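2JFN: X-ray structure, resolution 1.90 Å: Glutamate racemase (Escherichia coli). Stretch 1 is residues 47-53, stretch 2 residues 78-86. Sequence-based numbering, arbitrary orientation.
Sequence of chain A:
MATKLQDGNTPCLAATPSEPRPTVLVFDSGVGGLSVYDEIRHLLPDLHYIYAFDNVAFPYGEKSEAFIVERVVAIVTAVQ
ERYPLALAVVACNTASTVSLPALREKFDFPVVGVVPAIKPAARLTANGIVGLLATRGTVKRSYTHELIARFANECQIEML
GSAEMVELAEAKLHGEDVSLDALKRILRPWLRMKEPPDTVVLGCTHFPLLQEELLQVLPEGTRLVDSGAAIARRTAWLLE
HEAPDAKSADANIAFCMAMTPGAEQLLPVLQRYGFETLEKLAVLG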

# COMPACT_ATOMS: atom_id res chain seq x y z
N LEU A 47 -14.21 -13.02 2.48
CA LEU A 47 -14.65 -11.83 3.19
C LEU A 47 -15.42 -10.86 2.30
O LEU A 47 -15.41 -10.99 1.07
CB LEU A 47 -13.44 -11.09 3.77
CG LEU A 47 -12.47 -11.92 4.62
CD1 LEU A 47 -11.36 -11.02 5.13
CD2 LEU A 47 -13.22 -12.55 5.79
N HIS A 48 -16.11 -9.91 2.92
CA HIS A 48 -16.83 -8.88 2.18
C HIS A 48 -15.83 -7.74 2.11
O HIS A 48 -15.68 -6.98 3.07
CB HIS A 48 -18.07 -8.40 2.93
CG HIS A 48 -18.69 -7.16 2.34
ND1 HIS A 48 -19.10 -6.10 3.11
CD2 HIS A 48 -18.96 -6.83 1.05
CE1 HIS A 48 -19.61 -5.16 2.32
NE2 HIS A 48 -19.53 -5.58 1.07
N TYR A 49 -15.15 -7.62 0.98
CA TYR A 49 -14.15 -6.59 0.82
C TYR A 49 -14.66 -5.27 0.24
O TYR A 49 -15.52 -5.25 -0.65
CB TYR A 49 -13.00 -7.08 -0.07
CG TYR A 49 -12.13 -8.15 0.56
CD1 TYR A 49 -12.31 -9.50 0.25
CD2 TYR A 49 -11.11 -7.81 1.45
CE1 TYR A 49 -11.49 -10.50 0.80
CE2 TYR A 49 -10.28 -8.79 2.01
CZ TYR A 49 -10.48 -10.13 1.68
OH TYR A 49 -9.64 -11.09 2.22
N ILE A 50 -14.12 -4.19 0.77
CA ILE A 50 -14.44 -2.86 0.29
C ILE A 50 -13.08 -2.24 -0.01
O ILE A 50 -12.21 -2.20 0.86
CB ILE A 50 -15.11 -1.99 1.37
CG1 ILE A 50 -16.46 -2.59 1.78
CG2 ILE A 50 -15.30 -0.57 0.84
CD1 ILE A 50 -17.02 -1.97 3.06
N TYR A 51 -12.89 -1.81 -1.25
CA TYR A 51 -11.65 -1.16 -1.62
C TYR A 51 -11.98 0.31 -1.84
O TYR A 51 -12.91 0.64 -2.58
CB TYR A 51 -11.06 -1.74 -2.91
CG TYR A 51 -9.67 -1.20 -3.22
CD1 TYR A 51 -9.48 -0.18 -4.15
CD2 TYR A 51 -8.56 -1.67 -2.51
CE1 TYR A 51 -8.20 0.37 -4.36
CE2 TYR A 51 -7.29 -1.13 -2.72
CZ TYR A 51 -7.11 -0.11 -3.63
OH TYR A 51 -5.85 0.43 -3.79
N ALA A 52 -11.24 1.19 -1.18
CA ALA A 52 -11.48 2.62 -1.33
C ALA A 52 -10.18 3.32 -1.68
O ALA A 52 -9.15 3.10 -1.04
CB ALA A 52 -12.05 3.20 -0.04
N PHE A 53 -10.22 4.15 -2.71
CA PHE A 53 -9.04 4.90 -3.10
C PHE A 53 -9.37 6.38 -3.27
O PHE A 53 -10.41 6.75 -3.82
CB PHE A 53 -8.41 4.29 -4.38
CG PHE A 53 -9.31 4.27 -5.59
CD1 PHE A 53 -9.11 5.17 -6.63
CD2 PHE A 53 -10.33 3.33 -5.70
CE1 PHE A 53 -9.90 5.14 -7.77
CE2 PHE A 53 -11.14 3.28 -6.84
CZ PHE A 53 -10.92 4.19 -7.88
N ALA A 78 -16.72 7.81 6.23
CA ALA A 78 -17.72 7.68 5.18
C ALA A 78 -17.96 6.21 4.84
O ALA A 78 -19.09 5.79 4.63
CB ALA A 78 -17.28 8.44 3.93
N VAL A 79 -16.88 5.43 4.78
CA VAL A 79 -17.05 4.02 4.47
C VAL A 79 -17.88 3.35 5.57
O VAL A 79 -18.81 2.59 5.27
CB VAL A 79 -15.69 3.28 4.37
CG1 VAL A 79 -15.94 1.80 4.15
CG2 VAL A 79 -14.87 3.86 3.22
N GLN A 80 -17.56 3.65 6.82
CA GLN A 80 -18.27 3.09 7.97
C GLN A 80 -19.77 3.38 7.94
O GLN A 80 -20.56 2.64 8.51
CB GLN A 80 -17.69 3.63 9.29
CG GLN A 80 -18.44 3.13 10.52
CD GLN A 80 -17.85 3.60 11.82
OE1 GLN A 80 -17.85 4.79 12.12
NE2 GLN A 80 -17.35 2.66 12.61
N GLU A 81 -20.14 4.46 7.27
CA GLU A 81 -21.55 4.82 7.16
C GLU A 81 -22.25 3.91 6.17
O GLU A 81 -23.43 3.59 6.34
CB GLU A 81 -21.69 6.28 6.72
CG GLU A 81 -21.54 7.26 7.85
CD GLU A 81 -22.60 7.06 8.92
OE1 GLU A 81 -23.80 7.01 8.57
OE2 GLU A 81 -22.23 6.94 10.10
N ARG A 82 -21.53 3.50 5.14
CA ARG A 82 -22.08 2.60 4.13
C ARG A 82 -22.12 1.17 4.67
O ARG A 82 -23.09 0.44 4.44
CB ARG A 82 -21.24 2.66 2.85
CG ARG A 82 -21.42 3.95 2.04
CD ARG A 82 -22.85 4.07 1.52
NE ARG A 82 -23.16 3.02 0.55
CZ ARG A 82 -22.90 3.11 -0.75
NH1 ARG A 82 -22.34 4.21 -1.25
NH2 ARG A 82 -23.19 2.10 -1.56
N TYR A 83 -21.07 0.77 5.38
CA TYR A 83 -21.00 -0.58 5.95
C TYR A 83 -20.22 -0.63 7.25
O TYR A 83 -19.11 -0.11 7.34
CB TYR A 83 -20.30 -1.56 5.00
CG TYR A 83 -21.02 -1.91 3.72
CD1 TYR A 83 -20.75 -1.23 2.53
CD2 TYR A 83 -21.95 -2.95 3.69
CE1 TYR A 83 -21.38 -1.58 1.35
CE2 TYR A 83 -22.59 -3.30 2.50
CZ TYR A 83 -22.30 -2.62 1.34
OH TYR A 83 -22.94 -2.97 0.17
N PRO A 84 -20.81 -1.24 8.30
CA PRO A 84 -20.07 -1.33 9.56
C PRO A 84 -18.83 -2.15 9.20
O PRO A 84 -18.92 -3.08 8.40
CB PRO A 84 -21.02 -2.10 10.46
CG PRO A 84 -22.37 -1.60 9.99
CD PRO A 84 -22.22 -1.63 8.48
N LEU A 85 -17.68 -1.81 9.76
CA LEU A 85 -16.44 -2.51 9.43
C LEU A 85 -15.94 -3.43 10.52
O LEU A 85 -16.02 -3.11 11.70
CB LEU A 85 -15.34 -1.49 9.11
CG LEU A 85 -15.64 -0.43 8.05
CD1 LEU A 85 -14.50 0.58 7.97
CD2 LEU A 85 -15.87 -1.11 6.71
N ALA A 86 -15.44 -4.60 10.13
CA ALA A 86 -14.88 -5.53 11.09
C ALA A 86 -13.41 -5.14 11.26
O ALA A 86 -12.82 -5.31 12.33
CB ALA A 86 -15.00 -6.97 10.56
O HOH W 1 -20.61 -4.11 -0.86

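The strand 48-53 of glutamate racemase packs against the last turn of a helix and the loop that follows it, and the centre of this contact is the side chain of I50. Its chi1 is m and its chi2 t, an extended conformation that carries CD1 away from the strand and into a pocket lined by three residues of the second stretch. I50 CD1 lies 3.8 Å from Y83 CB, 3.9 Å from L85 CD2 and 4.1 Å from V79 CG1, all ordinary van der Waals distances. A single methyl group thus meets the helix, the residue at which the chain leaves helical geometry, and the loop beyond. L85 joins this cluster although its CA-to-CB bond points sideways; with chi1 m and chi2 t, the end of its side chain comes nearer to the strand than its start.

The alternation of the strand determines which of its residues take part. H48, I50 and A52 direct their CB atoms toward the second stretch, whereas the alternate residues Y49, Y51 and F53 make no contact with it. At the A52 end the packing is looser: A52 CB approaches V79 CG2 at 4.4 Å, so that V79 uses one methyl group for its closest approach to I50 and the other for that to A52. The small alanine side chain reaches no further, and the backbones here remain well apart, with A52 CA 8.2 Å from V79 CA.

V79 and Y83 are four residues apart and so present their side chains on the same side of the helix end. The hydrogen bond from Y83 N to V79 O, 2.9 Å long, ties the two together, even though Y83 itself has already left helical phi/psi. The ring of Y83 then extends the contact to H48. The edge of the histidine ring is directed toward the tyrosine face, with H48 CE1 3.5 Å from Y83 CD2, the ring centroids 4.7 Å apart and the planes inclined at 66°.

No direct hydrogen bond crosses between the stretches, and polar contact is made through water at the outer end of this aromatic pair. Water 1 is 2.7 Å from H48 NE2 and donates a weak hydrogen bond to Y83 OH at 2.8 Å. It bridges the two polar ends, while H48 ND1 is hydrogen-bonded elsewhere in the structure. R82 stays outside the contact: its CB points toward the strand, but the end of its side chain leads away.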